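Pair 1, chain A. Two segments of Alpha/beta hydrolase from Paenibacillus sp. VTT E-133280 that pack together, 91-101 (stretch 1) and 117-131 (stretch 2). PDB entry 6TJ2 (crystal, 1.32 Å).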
# COMPACT_ATOMS: atom_id res chain seq x y z
N THR A 91 24.12 -26.64 0.07
CA THR A 91 24.25 -25.57 -0.93
C THR A 91 22.95 -25.34 -1.68
O THR A 91 22.06 -26.19 -1.70
CB THR A 91 25.36 -25.86 -1.93
OG1 THR A 91 24.92 -26.96 -2.73
CG2 THR A 91 26.66 -26.17 -1.22
N HIS A 92 22.88 -24.20 -2.34
CA HIS A 92 21.69 -23.90 -3.19
C HIS A 92 21.56 -24.92 -4.30
O HIS A 92 20.43 -25.35 -4.64
CB HIS A 92 21.79 -22.46 -3.77
CG HIS A 92 20.43 -21.88 -4.04
ND1 HIS A 92 19.72 -22.20 -5.16
CD2 HIS A 92 19.72 -21.00 -3.33
CE1 HIS A 92 18.61 -21.49 -5.16
NE2 HIS A 92 18.53 -20.79 -4.01
N GLU A 93 22.67 -25.39 -4.87
CA GLU A 93 22.62 -26.41 -5.93
C GLU A 93 22.02 -27.70 -5.38
O GLU A 93 21.24 -28.32 -6.07
CB GLU A 93 24.03 -26.61 -6.44
CG GLU A 93 24.14 -27.67 -7.50
CD GLU A 93 25.54 -27.85 -8.05
OE1 GLU A 93 26.36 -26.90 -7.94
OE2 GLU A 93 25.76 -28.90 -8.69
N GLN A 94 22.39 -28.09 -4.18
CA GLN A 94 21.86 -29.35 -3.60
C GLN A 94 20.36 -29.18 -3.33
O GLN A 94 19.59 -30.13 -3.56
CB GLN A 94 22.60 -29.71 -2.31
CG GLN A 94 24.01 -30.25 -2.54
CD GLN A 94 24.77 -30.34 -1.24
OE1 GLN A 94 24.75 -29.49 -0.38
NE2 GLN A 94 25.48 -31.46 -1.10
N ILE A 95 19.93 -28.03 -2.83
CA ILE A 95 18.46 -27.79 -2.61
C ILE A 95 17.76 -27.87 -3.96
O ILE A 95 16.71 -28.58 -4.08
CB ILE A 95 18.29 -26.42 -1.94
CG1 ILE A 95 18.76 -26.48 -0.49
CG2 ILE A 95 16.84 -25.97 -2.07
CD1 ILE A 95 18.79 -25.16 0.22
N THR A 96 18.25 -27.21 -4.97
CA THR A 96 17.61 -27.15 -6.29
C THR A 96 17.52 -28.56 -6.84
O THR A 96 16.47 -28.95 -7.31
CB THR A 96 18.40 -26.23 -7.20
OG1 THR A 96 18.40 -24.92 -6.64
CG2 THR A 96 17.86 -26.24 -8.60
N LYS A 97 18.61 -29.34 -6.75
CA LYS A 97 18.61 -30.70 -7.29
C LYS A 97 17.61 -31.54 -6.54
O LYS A 97 16.90 -32.34 -7.19
CB LYS A 97 20.00 -31.33 -7.21
CG LYS A 97 20.02 -32.79 -7.66
CD LYS A 97 21.40 -33.32 -7.91
CE LYS A 97 21.40 -34.53 -8.84
NZ LYS A 97 20.70 -35.65 -8.23
N SER A 98 17.47 -31.38 -5.24
CA SER A 98 16.47 -32.20 -4.51
C SER A 98 15.04 -31.93 -5.00
O SER A 98 14.21 -32.84 -5.09
CB SER A 98 16.61 -32.06 -3.01
OG SER A 98 16.22 -30.77 -2.52
N VAL A 99 14.72 -30.70 -5.34
CA VAL A 99 13.36 -30.37 -5.84
C VAL A 99 13.21 -30.82 -7.27
O VAL A 99 12.17 -31.40 -7.64
CB VAL A 99 13.09 -28.88 -5.69
CG1 VAL A 99 11.72 -28.54 -6.28
CG2 VAL A 99 13.19 -28.47 -4.23
N VAL A 100 14.21 -30.64 -8.11
CA VAL A 100 14.15 -31.13 -9.51
C VAL A 100 13.98 -32.65 -9.49
O VAL A 100 13.15 -33.18 -10.28
CB VAL A 100 15.40 -30.71 -10.30
CG1 VAL A 100 15.48 -31.44 -11.63
CG2 VAL A 100 15.44 -29.20 -10.48
N ASP A 101 14.71 -33.34 -8.64
CA ASP A 101 14.61 -34.83 -8.59
C ASP A 101 13.21 -35.23 -8.13
O ASP A 101 12.68 -36.23 -8.62
CB ASP A 101 15.68 -35.42 -7.70
CG ASP A 101 17.10 -35.38 -8.27
OD1 ASP A 101 17.25 -35.19 -9.48
OD2 ASP A 101 18.01 -35.58 -7.41
N SER A 117 9.08 -16.82 0.41
CA SER A 117 10.35 -16.31 0.96
C SER A 117 11.57 -16.83 0.18
O SER A 117 11.66 -16.62 -1.05
CB SER A 117 10.38 -16.46 2.46
OG SER A 117 10.21 -17.79 2.90
N PHE A 118 12.57 -17.42 0.83
CA PHE A 118 13.78 -17.98 0.20
C PHE A 118 13.35 -18.93 -0.91
O PHE A 118 14.07 -19.14 -1.90
CB PHE A 118 14.58 -18.73 1.26
CG PHE A 118 15.64 -19.67 0.75
CD1 PHE A 118 16.85 -19.21 0.25
CD2 PHE A 118 15.41 -21.04 0.66
CE1 PHE A 118 17.80 -20.08 -0.28
CE2 PHE A 118 16.36 -21.91 0.11
CZ PHE A 118 17.55 -21.42 -0.35
N GLY A 119 12.20 -19.57 -0.78
CA GLY A 119 11.65 -20.41 -1.82
C GLY A 119 11.49 -19.74 -3.17
O GLY A 119 11.50 -20.43 -4.19
N GLY A 120 11.40 -18.39 -3.21
CA GLY A 120 11.45 -17.72 -4.52
C GLY A 120 12.73 -17.98 -5.27
O GLY A 120 12.71 -18.14 -6.51
N SER A 121 13.85 -18.02 -4.57
CA SER A 121 15.13 -18.31 -5.24
C SER A 121 15.18 -19.75 -5.74
O SER A 121 15.76 -20.01 -6.83
CB SER A 121 16.32 -17.99 -4.39
OG SER A 121 16.49 -18.90 -3.33
N VAL A 122 14.55 -20.66 -5.03
CA VAL A 122 14.47 -22.08 -5.40
C VAL A 122 13.56 -22.26 -6.60
O VAL A 122 13.91 -23.02 -7.53
CB VAL A 122 14.03 -22.91 -4.20
CG1 VAL A 122 13.95 -24.38 -4.61
CG2 VAL A 122 15.00 -22.73 -3.02
N ILE A 123 12.41 -21.58 -6.66
CA ILE A 123 11.58 -21.72 -7.87
C ILE A 123 12.32 -21.15 -9.08
O ILE A 123 12.15 -21.68 -10.22
CB ILE A 123 10.15 -21.21 -7.74
CG1 ILE A 123 10.07 -19.68 -7.68
CG2 ILE A 123 9.50 -21.89 -6.54
CD1 ILE A 123 8.70 -19.16 -7.30
N GLN A 124 13.14 -20.09 -8.91
CA GLN A 124 13.94 -19.59 -10.05
C GLN A 124 14.88 -20.68 -10.55
O GLN A 124 14.94 -20.94 -11.77
CB GLN A 124 14.71 -18.34 -9.65
CG GLN A 124 13.85 -17.10 -9.43
CD GLN A 124 14.70 -15.99 -8.86
OE1 GLN A 124 15.40 -16.20 -7.84
NE2 GLN A 124 14.71 -14.83 -9.50
N THR A 125 15.68 -21.26 -9.68
CA THR A 125 16.72 -22.20 -10.10
C THR A 125 16.10 -23.51 -10.56
O THR A 125 16.59 -24.10 -11.56
CB THR A 125 17.76 -22.38 -9.02
OG1 THR A 125 17.13 -22.83 -7.82
CG2 THR A 125 18.57 -21.13 -8.77
N VAL A 126 14.98 -23.91 -9.99
CA VAL A 126 14.27 -25.11 -10.46
C VAL A 126 13.71 -24.90 -11.87
O VAL A 126 13.86 -25.77 -12.74
CB VAL A 126 13.19 -25.54 -9.47
CG1 VAL A 126 12.23 -26.58 -10.04
CG2 VAL A 126 13.83 -26.05 -8.17
N SER A 127 13.10 -23.74 -12.11
CA SER A 127 12.49 -23.46 -13.41
C SER A 127 13.53 -23.47 -14.50
O SER A 127 13.14 -23.80 -15.64
CB SER A 127 11.70 -22.20 -13.37
OG SER A 127 12.58 -21.11 -13.34
N GLN A 128 14.81 -23.19 -14.20
CA GLN A 128 15.90 -23.24 -15.23
C GLN A 128 16.11 -24.64 -15.76
O GLN A 128 16.64 -24.79 -16.90
CB GLN A 128 17.21 -22.72 -14.61
CG GLN A 128 17.07 -21.27 -14.31
CD GLN A 128 18.33 -20.59 -13.88
OE1 GLN A 128 19.17 -21.14 -13.15
NE2 GLN A 128 18.38 -19.34 -14.17
N GLN A 129 15.84 -25.65 -14.96
CA GLN A 129 16.15 -27.05 -15.29
C GLN A 129 14.95 -27.79 -15.83
O GLN A 129 15.17 -28.75 -16.59
CB GLN A 129 16.67 -27.73 -14.02
CG GLN A 129 18.02 -27.17 -13.61
CD GLN A 129 18.67 -28.03 -12.57
OE1 GLN A 129 18.60 -29.27 -12.60
NE2 GLN A 129 19.33 -27.33 -11.66
N VAL A 130 13.71 -27.39 -15.49
CA VAL A 130 12.48 -28.11 -15.95
C VAL A 130 11.48 -27.14 -16.53
O VAL A 130 10.28 -27.22 -16.25
CB VAL A 130 11.88 -28.97 -14.83
CG1 VAL A 130 12.81 -30.12 -14.47
CG2 VAL A 130 11.50 -28.21 -13.57
N PRO A 131 11.89 -26.21 -17.42
CA PRO A 131 10.97 -25.18 -17.87
C PRO A 131 9.72 -25.68 -18.60
O PRO A 131 8.65 -25.11 -18.52
CB PRO A 131 11.81 -24.36 -18.86
CG PRO A 131 12.96 -25.27 -19.26
CD PRO A 131 13.25 -26.04 -17.98
O HOH W 1 21.01 -28.06 -9.02

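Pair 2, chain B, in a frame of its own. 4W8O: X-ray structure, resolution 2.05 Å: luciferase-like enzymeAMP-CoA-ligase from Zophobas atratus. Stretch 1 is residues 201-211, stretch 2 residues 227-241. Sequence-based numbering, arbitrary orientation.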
# COMPACT_ATOMS: atom_id res chain seq x y z
N SER B 201 -13.17 -3.71 1.65
CA SER B 201 -12.37 -2.81 2.47
C SER B 201 -11.10 -2.37 1.75
O SER B 201 -10.76 -1.19 1.78
CB SER B 201 -12.09 -3.39 3.86
OG SER B 201 -11.04 -4.34 3.87
N PHE B 202 -10.40 -3.29 1.08
CA PHE B 202 -9.19 -2.89 0.38
C PHE B 202 -9.50 -1.95 -0.78
O PHE B 202 -8.79 -0.97 -0.99
CB PHE B 202 -8.36 -4.07 -0.13
CG PHE B 202 -7.00 -3.66 -0.60
CD1 PHE B 202 -6.02 -3.29 0.31
CD2 PHE B 202 -6.71 -3.56 -1.95
CE1 PHE B 202 -4.77 -2.86 -0.11
CE2 PHE B 202 -5.47 -3.14 -2.38
CZ PHE B 202 -4.50 -2.78 -1.46
N LEU B 203 -10.55 -2.25 -1.53
CA LEU B 203 -10.95 -1.38 -2.62
C LEU B 203 -11.34 0.02 -2.13
O LEU B 203 -11.18 0.99 -2.87
CB LEU B 203 -12.07 -2.02 -3.44
CG LEU B 203 -11.56 -3.12 -4.38
CD1 LEU B 203 -12.71 -3.84 -5.05
CD2 LEU B 203 -10.61 -2.55 -5.43
N GLN B 204 -11.84 0.13 -0.89
CA GLN B 204 -12.10 1.45 -0.32
C GLN B 204 -10.84 2.17 0.13
O GLN B 204 -10.78 3.39 0.07
CB GLN B 204 -13.14 1.39 0.80
CG GLN B 204 -14.56 1.18 0.30
CD GLN B 204 -14.92 2.11 -0.87
OE1 GLN B 204 -15.02 3.33 -0.70
NE2 GLN B 204 -15.11 1.54 -2.06
N ILE B 205 -9.82 1.43 0.56
CA ILE B 205 -8.52 2.06 0.80
C ILE B 205 -8.06 2.73 -0.50
O ILE B 205 -7.61 3.87 -0.50
CB ILE B 205 -7.44 1.06 1.26
CG1 ILE B 205 -7.76 0.56 2.67
CG2 ILE B 205 -6.06 1.71 1.21
CD1 ILE B 205 -6.91 -0.59 3.15
N VAL B 206 -8.20 1.99 -1.60
CA VAL B 206 -7.78 2.46 -2.91
C VAL B 206 -8.65 3.62 -3.40
O VAL B 206 -8.14 4.64 -3.86
CB VAL B 206 -7.82 1.31 -3.95
CG1 VAL B 206 -7.59 1.84 -5.36
CG2 VAL B 206 -6.78 0.24 -3.61
N GLU B 207 -9.97 3.46 -3.29
CA GLU B 207 -10.89 4.47 -3.79
C GLU B 207 -10.84 5.76 -2.95
O GLU B 207 -10.88 6.85 -3.51
CB GLU B 207 -12.32 3.92 -3.88
CG GLU B 207 -13.07 4.48 -5.07
CD GLU B 207 -14.44 3.88 -5.27
OE1 GLU B 207 -14.77 2.83 -4.67
OE2 GLU B 207 -15.19 4.47 -6.06
N THR B 208 -10.72 5.61 -1.63
CA THR B 208 -10.59 6.76 -0.74
C THR B 208 -9.33 7.56 -1.07
O THR B 208 -9.36 8.79 -1.10
CB THR B 208 -10.58 6.33 0.74
OG1 THR B 208 -11.85 5.77 1.08
CG2 THR B 208 -10.28 7.51 1.68
N SER B 209 -8.23 6.86 -1.34
CA SER B 209 -6.98 7.53 -1.72
C SER B 209 -7.12 8.32 -3.05
O SER B 209 -6.54 9.39 -3.20
CB SER B 209 -5.80 6.54 -1.76
OG SER B 209 -5.79 5.71 -2.91
N PHE B 210 -7.91 7.80 -3.98
CA PHE B 210 -8.21 8.52 -5.22
C PHE B 210 -8.95 9.83 -4.97
O PHE B 210 -8.60 10.87 -5.53
CB PHE B 210 -9.01 7.63 -6.18
CG PHE B 210 -9.48 8.34 -7.42
CD1 PHE B 210 -8.61 8.57 -8.47
CD2 PHE B 210 -10.79 8.79 -7.53
CE1 PHE B 210 -9.03 9.23 -9.61
CE2 PHE B 210 -11.22 9.45 -8.67
CZ PHE B 210 -10.34 9.67 -9.71
N TYR B 211 -9.97 9.80 -4.10
CA TYR B 211 -10.73 11.02 -3.78
C TYR B 211 -10.00 11.99 -2.85
O TYR B 211 -10.48 13.10 -2.62
CB TYR B 211 -12.13 10.67 -3.24
CG TYR B 211 -13.01 10.18 -4.36
CD1 TYR B 211 -13.48 11.06 -5.34
CD2 TYR B 211 -13.34 8.84 -4.47
CE1 TYR B 211 -14.27 10.61 -6.38
CE2 TYR B 211 -14.13 8.38 -5.51
CZ TYR B 211 -14.59 9.27 -6.46
OH TYR B 211 -15.36 8.82 -7.50
N TRP B 227 4.63 -3.41 2.46
CA TRP B 227 4.05 -2.22 3.06
C TRP B 227 2.73 -1.87 2.40
O TRP B 227 2.57 -2.00 1.19
CB TRP B 227 5.04 -1.04 2.95
CG TRP B 227 6.35 -1.32 3.65
CD1 TRP B 227 7.53 -1.70 3.07
CD2 TRP B 227 6.60 -1.25 5.06
NE1 TRP B 227 8.50 -1.86 4.03
CE2 TRP B 227 7.96 -1.60 5.26
CE3 TRP B 227 5.81 -0.93 6.17
CZ2 TRP B 227 8.54 -1.64 6.52
CZ3 TRP B 227 6.39 -0.96 7.44
CH2 TRP B 227 7.75 -1.32 7.60
N ILE B 228 1.79 -1.43 3.23
CA ILE B 228 0.51 -0.90 2.76
C ILE B 228 0.70 0.09 1.61
O ILE B 228 -0.05 0.06 0.65
CB ILE B 228 -0.27 -0.25 3.93
CG1 ILE B 228 -1.67 0.21 3.49
CG2 ILE B 228 0.48 0.92 4.53
CD1 ILE B 228 -2.63 -0.90 3.16
N THR B 229 1.70 0.96 1.69
CA THR B 229 1.91 1.95 0.63
C THR B 229 2.20 1.31 -0.73
O THR B 229 1.70 1.77 -1.77
CB THR B 229 3.04 2.92 0.99
OG1 THR B 229 4.21 2.18 1.35
CG2 THR B 229 2.62 3.80 2.15
N GLY B 230 3.02 0.26 -0.75
CA GLY B 230 3.29 -0.46 -1.99
C GLY B 230 2.01 -0.98 -2.64
O GLY B 230 1.75 -0.72 -3.82
N MET B 231 1.22 -1.72 -1.87
CA MET B 231 -0.02 -2.32 -2.36
C MET B 231 -1.07 -1.27 -2.71
O MET B 231 -1.76 -1.40 -3.72
CB MET B 231 -0.61 -3.29 -1.32
CG MET B 231 0.13 -4.62 -1.22
SD MET B 231 -0.03 -5.59 -2.73
CE MET B 231 -1.78 -5.98 -2.74
N ALA B 232 -1.19 -0.25 -1.87
CA ALA B 232 -2.16 0.81 -2.12
C ALA B 232 -1.80 1.63 -3.38
O ALA B 232 -2.70 2.04 -4.13
CB ALA B 232 -2.32 1.71 -0.89
N ILE B 233 -0.51 1.86 -3.62
CA ILE B 233 -0.09 2.59 -4.82
C ILE B 233 -0.41 1.76 -6.07
O ILE B 233 -0.97 2.27 -7.03
CB ILE B 233 1.39 3.02 -4.78
CG1 ILE B 233 1.59 4.16 -3.77
CG2 ILE B 233 1.88 3.50 -6.14
CD1 ILE B 233 3.03 4.39 -3.37
N LEU B 234 -0.12 0.47 -6.04
CA LEU B 234 -0.47 -0.40 -7.16
C LEU B 234 -1.97 -0.30 -7.47
O LEU B 234 -2.36 -0.03 -8.61
CB LEU B 234 -0.04 -1.84 -6.89
CG LEU B 234 -0.36 -2.88 -7.98
CD1 LEU B 234 0.67 -4.02 -7.99
CD2 LEU B 234 -1.77 -3.46 -7.87
N GLY B 235 -2.81 -0.53 -6.46
CA GLY B 235 -4.26 -0.42 -6.63
C GLY B 235 -4.71 0.91 -7.20
O GLY B 235 -5.53 0.96 -8.12
N ARG B 236 -4.14 1.99 -6.66
CA ARG B 236 -4.47 3.35 -7.05
C ARG B 236 -4.04 3.69 -8.49
O ARG B 236 -4.76 4.40 -9.18
CB ARG B 236 -3.85 4.35 -6.05
CG ARG B 236 -3.90 5.81 -6.45
CD ARG B 236 -5.31 6.35 -6.62
NE ARG B 236 -5.26 7.74 -7.07
CZ ARG B 236 -5.05 8.13 -8.33
NH1 ARG B 236 -4.88 7.24 -9.31
NH2 ARG B 236 -5.01 9.42 -8.61
N THR B 237 -2.90 3.17 -8.95
CA THR B 237 -2.47 3.44 -10.32
C THR B 237 -3.31 2.65 -11.34
O THR B 237 -3.61 3.15 -12.43
CB THR B 237 -0.97 3.16 -10.56
OG1 THR B 237 -0.67 1.80 -10.25
CG2 THR B 237 -0.10 4.09 -9.72
N PHE B 238 -3.68 1.42 -10.98
CA PHE B 238 -4.60 0.64 -11.81
C PHE B 238 -5.92 1.38 -12.00
O PHE B 238 -6.47 1.41 -13.10
CB PHE B 238 -4.86 -0.74 -11.20
CG PHE B 238 -3.93 -1.82 -11.68
CD1 PHE B 238 -2.60 -1.83 -11.28
CD2 PHE B 238 -4.40 -2.83 -12.50
CE1 PHE B 238 -1.74 -2.83 -11.72
CE2 PHE B 238 -3.54 -3.84 -12.93
CZ PHE B 238 -2.22 -3.83 -12.55
N LEU B 239 -6.41 1.99 -10.92
CA LEU B 239 -7.75 2.56 -10.87
C LEU B 239 -8.06 3.51 -12.02
O LEU B 239 -9.18 3.48 -12.54
CB LEU B 239 -7.98 3.27 -9.52
CG LEU B 239 -9.39 3.85 -9.28
CD1 LEU B 239 -9.77 3.73 -7.81
CD2 LEU B 239 -9.49 5.30 -9.72
N ASP B 240 -7.10 4.34 -12.40
CA ASP B 240 -7.29 5.31 -13.50
C ASP B 240 -6.23 5.20 -14.60
O ASP B 240 -5.97 6.16 -15.34
CB ASP B 240 -7.33 6.75 -12.94
CG ASP B 240 -5.99 7.23 -12.43
OD1 ASP B 240 -5.01 6.47 -12.42
OD2 ASP B 240 -5.92 8.40 -12.03
N GLY B 241 -5.61 4.02 -14.70
CA GLY B 241 -4.67 3.73 -15.77
C GLY B 241 -3.41 4.55 -15.72
O GLY B 241 -2.81 4.82 -16.76
O HOH W 2 -4.85 10.10 -5.33
O HOH W 3 -3.29 4.51 -2.73

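A helix crossing fixes where side chains must meet, but not the chemistry by which they do so. Pairs 1 and 2 illustrate the point. In each, two helices cross at a signed angle of about -65° (-62° in pair 1, -68° in pair 2), their axes approaching to 9.2 and 8.8 Å, and 14 central residues superpose with a backbone RMSD of 0.3 Å. The buried surface is nearly equal too, 552 and 546 Å². Thr A96 CA and Val A126 CA lie 5.7 Å apart; in their counterparts, Val B206 CA and Arg B236 CA lie 5.4 Å apart.

At the first inward position, His A92 and Phe B202 place t-rotamer rings in almost the same space. The histidine uses its edge for polar recognition: His A92 NE2 donates to Ser A121 OG at 2.9 Å, nearly linearly, while that hydroxyl donates to the carbonyl of Phe A118. Phe B202 has no such donor, and Met B231 replaces the serine; the contact becomes apolar, with Phe B202 CZ 3.9 Å from Met B231 CB.

One turn on, Ile A95 and Ile B205 share both sequence and rotamer. Ile A95 CG2 meets Val A122 CG2 at 3.8 Å, whereas Ile B205 CG2 lies 4.3 Å from the CB of the smaller Ala B232.

The centre gives the sharpest contrast. Thr A96 OG1 and Thr A125 OG1 are hydrogen-bonded at 2.7 Å, and Thr A96 OG1 also donates to the carbonyl of His A92. In pair 2 the matching residues are Val B206 and Gly B235. Val B206 CG1 packs directly on the glycine backbone, 3.5 Å from Gly B235 C. A CB on this glycine would sit 2.6 Å from Val B206 CG2, a clash; the bare backbone makes room for the valine.

Further along, Val A99 CG1 touches Val A126 CG2 at 3.8 Å. The equivalent pair, Ser B209 and Arg B236, recruits water: one molecule donates to Ser B209 O (2.8 Å) and accepts from Arg B236 NE (3.0 Å). The arginine also forms a salt bridge within its own stretch, from Arg B236 NH1 to Asp B240 OD2 at 3.1 Å.

Finally, Val A100 CG2 reaches Gln A129 OE1 at 3.8 Å. The larger Phe B210 receives Leu B239 CD2 over its ring face, 3.9 Å from the centroid, while Phe B210 CD1 lies over a face of the Arg B236 guanidinium, 3.6 Å from Arg B236 CZ. A hydroxyl pair, a bare glycine backbone and an ordered water thus fit one scaffold.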